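Local coordinates for pleckstrin homology domain-containing family A member 8 (Homo sapiens, PDB 5KDI), which binds simple glycosphingolipids such as glucosylceramide through its GLTP-fold domain and probably carries them between membranes, at residues A[103-115]-A[179-191]. The protein carries 2 engineered substitutions. Numbering follows the deposited sequence. Where two conformers were deposited one is given.
Sequences GLKFLKGFLTEVK and QRDLSLYLPAMEK. With 6S8 ((~{Z})-~{N}-[(~{E},2~{S},3~{R})-1-[(2~{R},3~{R},4~{S},5~{R},6~{R})-6-(hydroxymethyl)-3,4,5-tris(oxidanyl)oxan-2-yl]oxy-3-oxidanyl-octadec-4-en-2-yl]octadec-9-enamide), chain C.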
ATOM      1  N   GLY A 103      -1.415   0.869   5.666  1.00 14.62           N
ATOM      2  CA  GLY A 103      -1.512   1.787   4.591  1.00 15.29           C
ATOM      3  C   GLY A 103      -2.082   1.173   3.298  1.00 17.98           C
ATOM      4  O   GLY A 103      -2.898   1.783   2.601  1.00 16.68           O
ATOM      5  N   LEU A 104      -1.703  -0.076   3.041  1.00 15.40           N
ATOM      6  CA  LEU A 104      -2.241  -0.774   1.856  1.00 15.29           C
ATOM      7  C   LEU A 104      -3.745  -1.046   2.018  1.00 14.30           C
ATOM      8  O   LEU A 104      -4.484  -1.021   1.010  1.00 17.31           O
ATOM      9  CB  LEU A 104      -1.468  -2.051   1.604  1.00 15.79           C
ATOM     10  CG  LEU A 104      -0.004  -1.924   1.128  1.00 16.10           C
ATOM     11  CD1 LEU A 104       0.596  -3.312   1.015  1.00 20.01           C
ATOM     12  CD2 LEU A 104       0.073  -1.212  -0.192  1.00 18.04           C
ATOM     13  N   LYS A 105      -4.202  -1.354   3.252  1.00 16.24           N
ATOM     14  CA  LYS A 105      -5.653  -1.573   3.446  1.00 18.05           C
ATOM     15  C   LYS A 105      -6.425  -0.270   3.052  1.00 15.04           C
ATOM     16  O   LYS A 105      -7.483  -0.331   2.427  1.00 17.89           O
ATOM     17  CB  LYS A 105      -6.025  -1.974   4.861  0.50 20.83           C
ATOM     18  CG  LYS A 105      -5.550  -3.345   5.248  0.50 32.10           C
ATOM     19  CD  LYS A 105      -6.593  -4.439   5.046  0.50 39.95           C
ATOM     20  CE  LYS A 105      -6.198  -5.813   5.649  0.50 31.34           C
ATOM     21  NZ  LYS A 105      -6.411  -5.698   7.096  0.50 33.07           N
ATOM     22  N   PHE A 106      -5.891   0.896   3.440  1.00 16.77           N
ATOM     23  CA  PHE A 106      -6.423   2.190   3.038  1.00 17.44           C
ATOM     24  C   PHE A 106      -6.432   2.365   1.502  1.00 16.73           C
ATOM     25  O   PHE A 106      -7.482   2.680   0.888  1.00 18.32           O
ATOM     26  CB  PHE A 106      -5.717   3.336   3.743  1.00 18.24           C
ATOM     27  CG  PHE A 106      -6.072   4.703   3.212  1.00 17.94           C
ATOM     28  CD1 PHE A 106      -7.333   5.232   3.355  1.00 19.67           C
ATOM     29  CD2 PHE A 106      -5.158   5.429   2.523  1.00 28.88           C
ATOM     30  CE1 PHE A 106      -7.653   6.513   2.861  1.00 22.36           C
ATOM     31  CE2 PHE A 106      -5.462   6.680   2.044  1.00 33.07           C
ATOM     32  CZ  PHE A 106      -6.713   7.221   2.189  1.00 28.95           C
ATOM     33  N   LEU A 107      -5.282   2.092   0.864  1.00 15.77           N
ATOM     34  CA  LEU A 107      -5.185   2.178  -0.579  1.00 19.76           C
ATOM     35  C   LEU A 107      -6.238   1.268  -1.273  1.00 17.68           C
ATOM     36  O   LEU A 107      -6.901   1.674  -2.222  1.00 18.68           O
ATOM     37  CB  LEU A 107      -3.738   1.754  -0.995  1.00 17.90           C
ATOM     38  CG  LEU A 107      -3.534   1.667  -2.508  1.00 16.95           C
ATOM     39  CD1 LEU A 107      -3.718   3.045  -3.206  1.00 19.54           C
ATOM     40  CD2 LEU A 107      -2.154   1.068  -2.730  1.00 19.05           C
ATOM     41  N   LYS A 108      -6.358   0.037  -0.783  1.00 15.84           N
ATOM     42  CA  LYS A 108      -7.304  -0.937  -1.330  1.00 16.35           C
ATOM     43  C   LYS A 108      -8.742  -0.358  -1.226  1.00 17.32           C
ATOM     44  O   LYS A 108      -9.522  -0.415  -2.174  1.00 18.94           O
ATOM     45  CB  LYS A 108      -7.185  -2.294  -0.672  1.00 16.66           C
ATOM     46  CG  LYS A 108      -7.852  -3.424  -1.375  1.00 22.05           C
ATOM     47  CD  LYS A 108      -7.646  -4.769  -0.785  1.00 26.11           C
ATOM     48  CE  LYS A 108      -8.454  -4.947   0.454  1.00 28.81           C
ATOM     49  NZ  LYS A 108      -9.889  -5.263   0.107  1.00 36.20           N
ATOM     50  N   GLY A 109      -9.070   0.212  -0.040  1.00 17.91           N
ATOM     51  CA  GLY A 109     -10.406   0.762   0.186  1.00 21.41           C
ATOM     52  C   GLY A 109     -10.691   1.908  -0.772  1.00 18.04           C
ATOM     53  O   GLY A 109     -11.771   2.010  -1.333  1.00 20.80           O
ATOM     54  N   PHE A 110      -9.733   2.822  -0.907  1.00 17.81           N
ATOM     55  CA  PHE A 110      -9.879   3.973  -1.756  1.00 16.37           C
ATOM     56  C   PHE A 110     -10.037   3.540  -3.236  1.00 17.59           C
ATOM     57  O   PHE A 110     -10.935   3.990  -3.922  1.00 19.77           O
ATOM     58  CB  PHE A 110      -8.611   4.820  -1.624  1.00 18.08           C
ATOM     59  CG  PHE A 110      -8.477   5.878  -2.705  1.00 17.20           C
ATOM     60  CD1 PHE A 110      -9.450   6.907  -2.931  1.00 19.95           C
ATOM     61  CD2 PHE A 110      -7.375   5.873  -3.542  1.00 20.14           C
ATOM     62  CE1 PHE A 110      -9.289   7.821  -3.952  1.00 22.64           C
ATOM     63  CE2 PHE A 110      -7.208   6.792  -4.542  1.00 23.33           C
ATOM     64  CZ  PHE A 110      -8.146   7.784  -4.760  1.00 22.52           C
ATOM     65  N   LEU A 111      -9.204   2.618  -3.693  1.00 18.65           N
ATOM     66  CA  LEU A 111      -9.262   2.203  -5.089  1.00 20.13           C
ATOM     67  C   LEU A 111     -10.506   1.381  -5.395  1.00 18.67           C
ATOM     68  O   LEU A 111     -11.026   1.440  -6.508  1.00 21.10           O
ATOM     69  CB  LEU A 111      -8.007   1.442  -5.493  1.00 16.01           C
ATOM     70  CG  LEU A 111      -6.716   2.234  -5.557  1.00 18.97           C
ATOM     71  CD1 LEU A 111      -5.541   1.271  -5.849  1.00 19.42           C
ATOM     72  CD2 LEU A 111      -6.772   3.329  -6.630  1.00 23.02           C
ATOM     73  N   THR A 112     -11.010   0.654  -4.390  1.00 20.37           N
ATOM     74  CA  THR A 112     -12.309  -0.048  -4.539  1.00 20.28           C
ATOM     75  C   THR A 112     -13.445   0.932  -4.748  1.00 22.20           C
ATOM     76  O   THR A 112     -14.266   0.707  -5.610  1.00 22.37           O
ATOM     77  CB  THR A 112     -12.595  -1.008  -3.343  1.00 19.74           C
ATOM     78  OG1 THR A 112     -11.519  -1.958  -3.226  1.00 22.50           O
ATOM     79  CG2 THR A 112     -13.965  -1.690  -3.422  1.00 25.60           C
ATOM     80  N   GLU A 113     -13.493   2.032  -3.988  1.00 22.60           N
ATOM     81  CA  GLU A 113     -14.509   3.070  -4.211  1.00 23.90           C
ATOM     82  C   GLU A 113     -14.436   3.583  -5.646  1.00 23.44           C
ATOM     83  O   GLU A 113     -15.457   3.727  -6.317  1.00 26.37           O
ATOM     84  CB  GLU A 113     -14.312   4.252  -3.256  1.00 25.64           C
ATOM     85  CG  GLU A 113     -14.706   3.994  -1.844  1.00 29.72           C
ATOM     86  CD  GLU A 113     -16.091   4.515  -1.468  1.00 41.78           C
ATOM     87  OE1 GLU A 113     -16.686   5.423  -2.134  1.00 44.13           O
ATOM     88  OE2 GLU A 113     -16.596   3.972  -0.498  1.00 49.32           O
ATOM     89  N   VAL A 114     -13.231   3.948  -6.075  1.00 23.83           N
ATOM     90  CA  VAL A 114     -13.010   4.387  -7.477  1.00 24.39           C
ATOM     91  C   VAL A 114     -13.440   3.363  -8.519  1.00 28.83           C
ATOM     92  O   VAL A 114     -14.129   3.713  -9.476  1.00 30.75           O
ATOM     93  CB  VAL A 114     -11.550   4.837  -7.749  1.00 24.39           C
ATOM     94  CG1 VAL A 114     -11.435   5.233  -9.233  1.00 31.65           C
ATOM     95  CG2 VAL A 114     -11.195   6.025  -6.810  1.00 27.96           C
ATOM     96  N   LYS A 115     -13.066   2.114  -8.324  1.00 24.35           N
ATOM     97  CA  LYS A 115     -13.428   1.037  -9.244  1.00 26.79           C
ATOM     98  C   LYS A 115     -14.942   0.853  -9.346  1.00 27.17           C
ATOM     99  O   LYS A 115     -15.439   0.488 -10.402  1.00 33.05           O
ATOM    100  CB  LYS A 115     -12.809  -0.277  -8.810  1.00 24.99           C
ATOM    101  CG  LYS A 115     -13.082  -1.440  -9.749  1.00 32.59           C
ATOM    102  CD  LYS A 115     -12.668  -2.775  -9.240  1.00 34.80           C
ATOM    103  CE  LYS A 115     -13.280  -3.932 -10.044  1.00 51.16           C
ATOM    104  NZ  LYS A 115     -13.755  -3.609 -11.419  1.00 55.44           N
ATOM    105  N   GLN A 179     -10.694  -0.791 -15.165  1.00 27.14           N
ATOM    106  CA  GLN A 179     -11.526  -1.873 -14.611  1.00 26.15           C
ATOM    107  C   GLN A 179     -10.797  -3.200 -14.676  1.00 22.55           C
ATOM    108  O   GLN A 179     -10.796  -3.925 -13.664  1.00 23.80           O
ATOM    109  CB  GLN A 179     -12.906  -2.013 -15.298  1.00 26.86           C
ATOM    110  CG  GLN A 179     -13.795  -0.818 -15.034  1.00 29.97           C
ATOM    111  CD  GLN A 179     -14.302  -0.781 -13.602  1.00 30.69           C
ATOM    112  OE1 GLN A 179     -14.642  -1.813 -13.027  1.00 32.83           O
ATOM    113  NE2 GLN A 179     -14.275   0.406 -12.995  1.00 32.01           N
ATOM    114  N   ARG A 180     -10.218  -3.529 -15.842  1.00 22.58           N
ATOM    115  CA  ARG A 180      -9.447  -4.774 -16.028  1.00 23.83           C
ATOM    116  C   ARG A 180      -8.346  -4.839 -15.046  1.00 19.26           C
ATOM    117  O   ARG A 180      -8.203  -5.855 -14.328  1.00 20.74           O
ATOM    118  CB  ARG A 180      -8.890  -4.835 -17.467  1.00 22.08           C
ATOM    119  CG  ARG A 180      -7.920  -5.960 -17.822  1.00 27.29           C
ATOM    120  CD  ARG A 180      -7.073  -5.734 -19.046  1.00 27.93           C
ATOM    121  NE  ARG A 180      -6.182  -4.581 -18.846  1.00 33.00           N
ATOM    122  CZ  ARG A 180      -6.011  -3.548 -19.658  1.00 38.53           C
ATOM    123  NH1 ARG A 180      -6.684  -3.465 -20.810  1.00 44.56           N
ATOM    124  NH2 ARG A 180      -5.170  -2.581 -19.281  1.00 38.46           N
ATOM    125  N   ASP A 181      -7.555  -3.779 -14.945  1.00 19.36           N
ATOM    126  CA  ASP A 181      -6.358  -3.836 -14.132  1.00 19.64           C
ATOM    127  C   ASP A 181      -6.658  -3.836 -12.642  1.00 19.27           C
ATOM    128  O   ASP A 181      -5.993  -4.563 -11.864  1.00 18.83           O
ATOM    129  CB  ASP A 181      -5.431  -2.683 -14.506  1.00 23.12           C
ATOM    130  CG  ASP A 181      -4.812  -2.847 -15.872  1.00 23.17           C
ATOM    131  OD1 ASP A 181      -4.909  -3.971 -16.453  1.00 25.93           O
ATOM    132  OD2 ASP A 181      -4.218  -1.844 -16.364  1.00 24.51           O
ATOM    133  N   LEU A 182      -7.605  -2.989 -12.207  1.00 19.61           N
ATOM    134  CA  LEU A 182      -8.018  -2.986 -10.789  1.00 18.59           C
ATOM    135  C   LEU A 182      -8.697  -4.254 -10.365  1.00 19.18           C
ATOM    136  O   LEU A 182      -8.557  -4.687  -9.194  1.00 18.13           O
ATOM    137  CB  LEU A 182      -8.894  -1.773 -10.458  1.00 18.21           C
ATOM    138  CG  LEU A 182      -8.163  -0.426 -10.378  1.00 20.01           C
ATOM    139  CD1 LEU A 182      -9.156   0.725 -10.237  1.00 25.35           C
ATOM    140  CD2 LEU A 182      -7.035  -0.477  -9.341  1.00 20.41           C
ATOM    141  N   SER A 183      -9.392  -4.912 -11.293  1.00 19.08           N
ATOM    142  CA  SER A 183     -10.038  -6.209 -10.988  1.00 19.34           C
ATOM    143  C   SER A 183      -9.065  -7.343 -10.726  1.00 18.19           C
ATOM    144  O   SER A 183      -9.449  -8.368 -10.148  1.00 20.72           O
ATOM    145  CB  SER A 183     -10.986  -6.588 -12.120  0.60 18.58           C
ATOM    146  OG  SER A 183     -12.082  -5.754 -12.140  0.60 23.54           O
ATOM    147  N   LEU A 184      -7.789  -7.160 -11.110  1.00 17.00           N
ATOM    148  CA  LEU A 184      -6.707  -8.064 -10.713  1.00 17.34           C
ATOM    149  C   LEU A 184      -5.919  -7.508  -9.492  1.00 17.49           C
ATOM    150  O   LEU A 184      -5.625  -8.255  -8.569  1.00 16.37           O
ATOM    151  CB  LEU A 184      -5.724  -8.206 -11.900  1.00 16.45           C
ATOM    152  CG  LEU A 184      -6.243  -9.006 -13.068  1.00 19.62           C
ATOM    153  CD1 LEU A 184      -5.317  -8.753 -14.258  1.00 23.87           C
ATOM    154  CD2 LEU A 184      -6.325 -10.486 -12.653  1.00 20.37           C
ATOM    155  N   TYR A 185      -5.599  -6.218  -9.550  1.00 16.78           N
ATOM    156  CA  TYR A 185      -4.775  -5.561  -8.529  1.00 16.33           C
ATOM    157  C   TYR A 185      -5.359  -5.689  -7.122  1.00 16.77           C
ATOM    158  O   TYR A 185      -4.699  -6.088  -6.162  1.00 17.02           O
ATOM    159  CB  TYR A 185      -4.601  -4.087  -8.906  1.00 17.12           C
ATOM    160  CG  TYR A 185      -3.632  -3.256  -8.107  1.00 17.75           C
ATOM    161  CD1 TYR A 185      -2.278  -3.183  -8.445  1.00 18.60           C
ATOM    162  CD2 TYR A 185      -4.071  -2.484  -7.059  1.00 18.37           C
ATOM    163  CE1 TYR A 185      -1.420  -2.323  -7.761  1.00 17.18           C
ATOM    164  CE2 TYR A 185      -3.245  -1.630  -6.401  1.00 18.80           C
ATOM    165  CZ  TYR A 185      -1.927  -1.574  -6.723  1.00 19.11           C
ATOM    166  OH  TYR A 185      -1.145  -0.659  -6.042  1.00 21.55           O
ATOM    167  N   LEU A 186      -6.645  -5.402  -7.016  1.00 16.18           N
ATOM    168  CA  LEU A 186      -7.312  -5.375  -5.717  1.00 16.62           C
ATOM    169  C   LEU A 186      -7.471  -6.743  -5.046  1.00 15.39           C
ATOM    170  O   LEU A 186      -7.081  -6.891  -3.914  1.00 16.47           O
ATOM    171  CB  LEU A 186      -8.581  -4.567  -5.780  1.00 16.12           C
ATOM    172  CG  LEU A 186      -8.440  -3.107  -6.219  1.00 18.17           C
ATOM    173  CD1 LEU A 186      -9.817  -2.521  -6.452  1.00 22.08           C
ATOM    174  CD2 LEU A 186      -7.630  -2.243  -5.246  1.00 19.45           C
ATOM    175  N   PRO A 187      -7.992  -7.776  -5.746  1.00 15.52           N
ATOM    176  CA  PRO A 187      -8.088  -9.077  -5.071  1.00 16.06           C
ATOM    177  C   PRO A 187      -6.737  -9.668  -4.779  1.00 15.75           C
ATOM    178  O   PRO A 187      -6.563 -10.411  -3.785  1.00 16.90           O
ATOM    179  CB  PRO A 187      -8.872  -9.928  -6.016  1.00 16.72           C
ATOM    180  CG  PRO A 187      -8.815  -9.278  -7.289  1.00 21.88           C
ATOM    181  CD  PRO A 187      -8.658  -7.793  -7.064  1.00 18.91           C
ATOM    182  N   ALA A 188      -5.737  -9.382  -5.621  1.00 16.39           N
ATOM    183  CA  ALA A 188      -4.373  -9.879  -5.331  1.00 16.57           C
ATOM    184  C   ALA A 188      -3.859  -9.233  -4.054  1.00 16.78           C
ATOM    185  O   ALA A 188      -3.333  -9.915  -3.192  1.00 16.10           O
ATOM    186  CB  ALA A 188      -3.410  -9.572  -6.504  1.00 18.13           C
ATOM    187  N   MET A 189      -4.034  -7.929  -3.921  1.00 15.89           N
ATOM    188  CA  MET A 189      -3.644  -7.224  -2.708  1.00 15.74           C
ATOM    189  C   MET A 189      -4.382  -7.781  -1.487  1.00 15.79           C
ATOM    190  O   MET A 189      -3.793  -8.060  -0.424  1.00 18.77           O
ATOM    191  CB  MET A 189      -3.821  -5.707  -2.821  0.60 15.24           C
ATOM    192  CG  MET A 189      -2.985  -5.004  -1.791  0.60 15.13           C
ATOM    193  SD  MET A 189      -3.629  -3.351  -1.449  0.60 18.20           S
ATOM    194  CE  MET A 189      -3.904  -2.715  -3.074  0.60 12.95           C
ATOM    195  N   GLU A 190      -5.701  -7.964  -1.642  1.00 17.55           N
ATOM    196  CA  GLU A 190      -6.543  -8.509  -0.538  1.00 18.81           C
ATOM    197  C   GLU A 190      -5.962  -9.850  -0.069  1.00 17.06           C
ATOM    198  O   GLU A 190      -5.941 -10.136   1.135  1.00 18.11           O
ATOM    199  CB  GLU A 190      -7.975  -8.675  -1.007  0.60 20.06           C
ATOM    200  CG  GLU A 190      -9.033  -9.103  -0.003  0.60 24.44           C
ATOM    201  CD  GLU A 190     -10.476  -9.242  -0.589  0.60 40.63           C
ATOM    202  OE1 GLU A 190     -10.684  -9.132  -1.823  0.60 42.14           O
ATOM    203  OE2 GLU A 190     -11.435  -9.490   0.189  0.60 44.07           O
ATOM    204  N   LYS A 191      -5.614 -10.723  -1.023  1.00 15.90           N
ATOM    205  CA  LYS A 191      -5.112 -12.037  -0.673  1.00 16.73           C
ATOM    206  C   LYS A 191      -3.839 -11.928   0.204  1.00 18.97           C
ATOM    207  O   LYS A 191      -3.698 -12.615   1.228  1.00 18.38           O
ATOM    208  CB  LYS A 191      -4.823 -12.868  -1.931  0.50 19.00           C
ATOM    209  CG  LYS A 191      -4.212 -14.213  -1.656  0.50 19.89           C
ATOM    210  CD  LYS A 191      -3.958 -14.946  -2.968  0.50 23.31           C
ATOM    211  CE  LYS A 191      -3.525 -16.376  -2.710  0.50 28.84           C
ATOM    212  NZ  LYS A 191      -4.647 -17.343  -2.509  0.50 37.77           N
TER
HETATM  213  C1  6S8 C 601       2.539   6.250  11.653  1.00 21.28           C
HETATM  214  C2  6S8 C 601       1.632   6.933  10.654  1.00 21.46           C
HETATM  215  N2  6S8 C 601       1.627   6.158   9.422  1.00 20.64           N
HETATM  216  C3  6S8 C 601       2.153   8.372  10.376  1.00 25.68           C
HETATM  217  O3  6S8 C 601       2.201   9.051  11.649  1.00 30.41           O
HETATM  218  C4  6S8 C 601       1.245   9.066   9.429  1.00 23.94           C
HETATM  219  C5  6S8 C 601       1.690   9.504   8.249  1.00 29.02           C
HETATM  220  C6  6S8 C 601       0.878  10.233   7.213  1.00 32.02           C
HETATM  221  C7  6S8 C 601      -0.597  10.414   7.466  1.00 37.44           C
HETATM  222  C8  6S8 C 601      -0.965  11.570   6.578  1.00 44.50           C
HETATM  223  C9  6S8 C 601      -2.387  11.390   6.188  1.00 45.28           C
HETATM  224  C10 6S8 C 601      -2.465  10.367   5.087  1.00 38.89           C
HETATM  225  C11 6S8 C 601      -2.998  11.003   3.789  1.00 40.96           C
HETATM  226  C12 6S8 C 601      -3.653   9.920   2.950  1.00 45.28           C
HETATM  227  C13 6S8 C 601      -3.198   9.835   1.501  1.00 53.47           C
HETATM  228  C14 6S8 C 601      -3.773  10.887   0.566  1.00 40.01           C
HETATM  229  C15 6S8 C 601      -3.982  10.329  -0.850  1.00 45.66           C
HETATM  230  C16 6S8 C 601      -3.462  11.143  -2.022  1.00 44.08           C
HETATM  231  C17 6S8 C 601      -4.430  11.534  -3.150  1.00 44.44           C
HETATM  232  C18 6S8 C 601      -4.985  10.401  -4.000  1.00 40.06           C
HETATM  233  C1A 6S8 C 601       4.591   4.994  11.654  1.00 21.49           C
HETATM  234  O1A 6S8 C 601       3.874   6.109  11.169  1.00 23.08           O
HETATM  235  C2A 6S8 C 601       5.684   4.636  10.685  1.00 21.92           C
HETATM  236  O2A 6S8 C 601       5.074   4.275   9.431  1.00 20.65           O
HETATM  237  C3A 6S8 C 601       6.612   3.562  11.249  1.00 21.93           C
HETATM  238  O3A 6S8 C 601       7.699   3.378  10.370  1.00 24.16           O
HETATM  239  C4A 6S8 C 601       7.081   3.973  12.631  1.00 25.23           C
HETATM  240  O4A 6S8 C 601       8.062   5.004  12.555  1.00 32.55           O
HETATM  241  O5A 6S8 C 601       5.222   5.343  15.597  1.00 44.65           O
HETATM  242  C5M 6S8 C 601       5.893   4.340  13.501  1.00 25.43           C
HETATM  243  C6A 6S8 C 601       6.337   4.786  14.869  1.00 32.81           C
HETATM  244  O6A 6S8 C 601       5.168   5.402  12.875  1.00 24.30           O
HETATM  245  CAA 6S8 C 601       0.519   5.699   8.861  1.00 21.73           C
HETATM  246  OAA 6S8 C 601      -0.604   5.781   9.351  1.00 26.78           O
HETATM  247  CAB 6S8 C 601       0.746   4.982   7.564  1.00 26.44           C
HETATM  248  CAC 6S8 C 601       0.657   6.221   6.624  1.00 29.31           C
HETATM  249  CAD 6S8 C 601      -0.314   5.948   5.559  1.00 44.47           C
HETATM  250  CAE 6S8 C 601       0.465   5.988   4.275  1.00 36.54           C
HETATM  251  CAF 6S8 C 601      -0.554   5.698   3.182  1.00 30.30           C
HETATM  252  CAG 6S8 C 601      -0.021   4.624   2.216  1.00 42.56           C
HETATM  253  CAH 6S8 C 601      -0.417   4.943   0.769  1.00 49.00           C
HETATM  254  CAI 6S8 C 601      -1.904   4.771   0.674  1.00 38.14           C
HETATM  255  CAJ 6S8 C 601      -2.702   5.568  -0.043  1.00 43.39           C
HETATM  256  CAK 6S8 C 601      -2.242   6.716  -0.884  1.00 54.93           C
HETATM  257  CAL 6S8 C 601      -3.424   6.832  -1.855  1.00 57.10           C
HETATM  258  CAM 6S8 C 601      -3.101   7.534  -3.157  1.00 65.89           C
HETATM  259  CAN 6S8 C 601      -2.001   6.817  -3.882  1.00 50.60           C
HETATM  260  CAO 6S8 C 601      -2.146   7.033  -5.370  1.00 40.09           C
HETATM  261  CAP 6S8 C 601      -2.931   5.941  -6.042  1.00 45.18           C
HETATM  262  CAQ 6S8 C 601      -2.211   5.396  -7.233  1.00 48.69           C
HETATM  263  CAR 6S8 C 601      -2.512   3.952  -7.300  1.00 41.99           C
HETATM  264  O   HOH W   1     -10.387  -6.544  -2.320  1.00 52.26           O
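Leu186 drops into the hole formed by Lys108, Leu111, Thr112 and Lys115, and its two methyls split the work: CD2 presses on Leu111 CB at 3.7 Å, while CD1 sits beside the Thr112 hydroxyl. That hydroxyl is already spoken for, since OG1 donates to Lys108 O from above the carbonyl plane. Next to this knob, Leu111 CD1 comes to 3.7 Å from Tyr185 CE2, and the same ring also makes edge-to-face contacts with Phe4 and Phe11. Met189, in the conformer given, fills the following turn, its SD 3.5 Å from Leu104 O and its CE touching both Lys108 CB and Leu107 CD2. The segments run roughly antiparallel (150°), their axes approaching to 10.3 Å, as parts of neighbouring helices 93-115 and 172-202 of the all-helical GLTP fold. Behind the first lies the lipid: Leu107 turns CD2 to Tyr185 OH but lays CB and CD1 on the acyl chain of the bound galactosylceramide, which also runs past Phe106. At the C-terminal end of 103-115 the packing turns polar. Lys115, with CG anti to the backbone N (chi1 -177°), stretches across helix 179-191 so that NZ gives hydrogen bonds to Gln179 OE1 (2.6 Å) and Ser183 OG (2.8 Å). The Gln179 amide answers with NE2 to Lys115 O, 2.8 Å and nearly straight at 166°, which fixes which way round the amide sits. The solvent side is looser: Lys108 methylenes lie against Glu190 CB, yet NZ stays 4.4 Å from Glu190 OE1; in the conformer given, a water tentatively links them, its carboxylate bond weak.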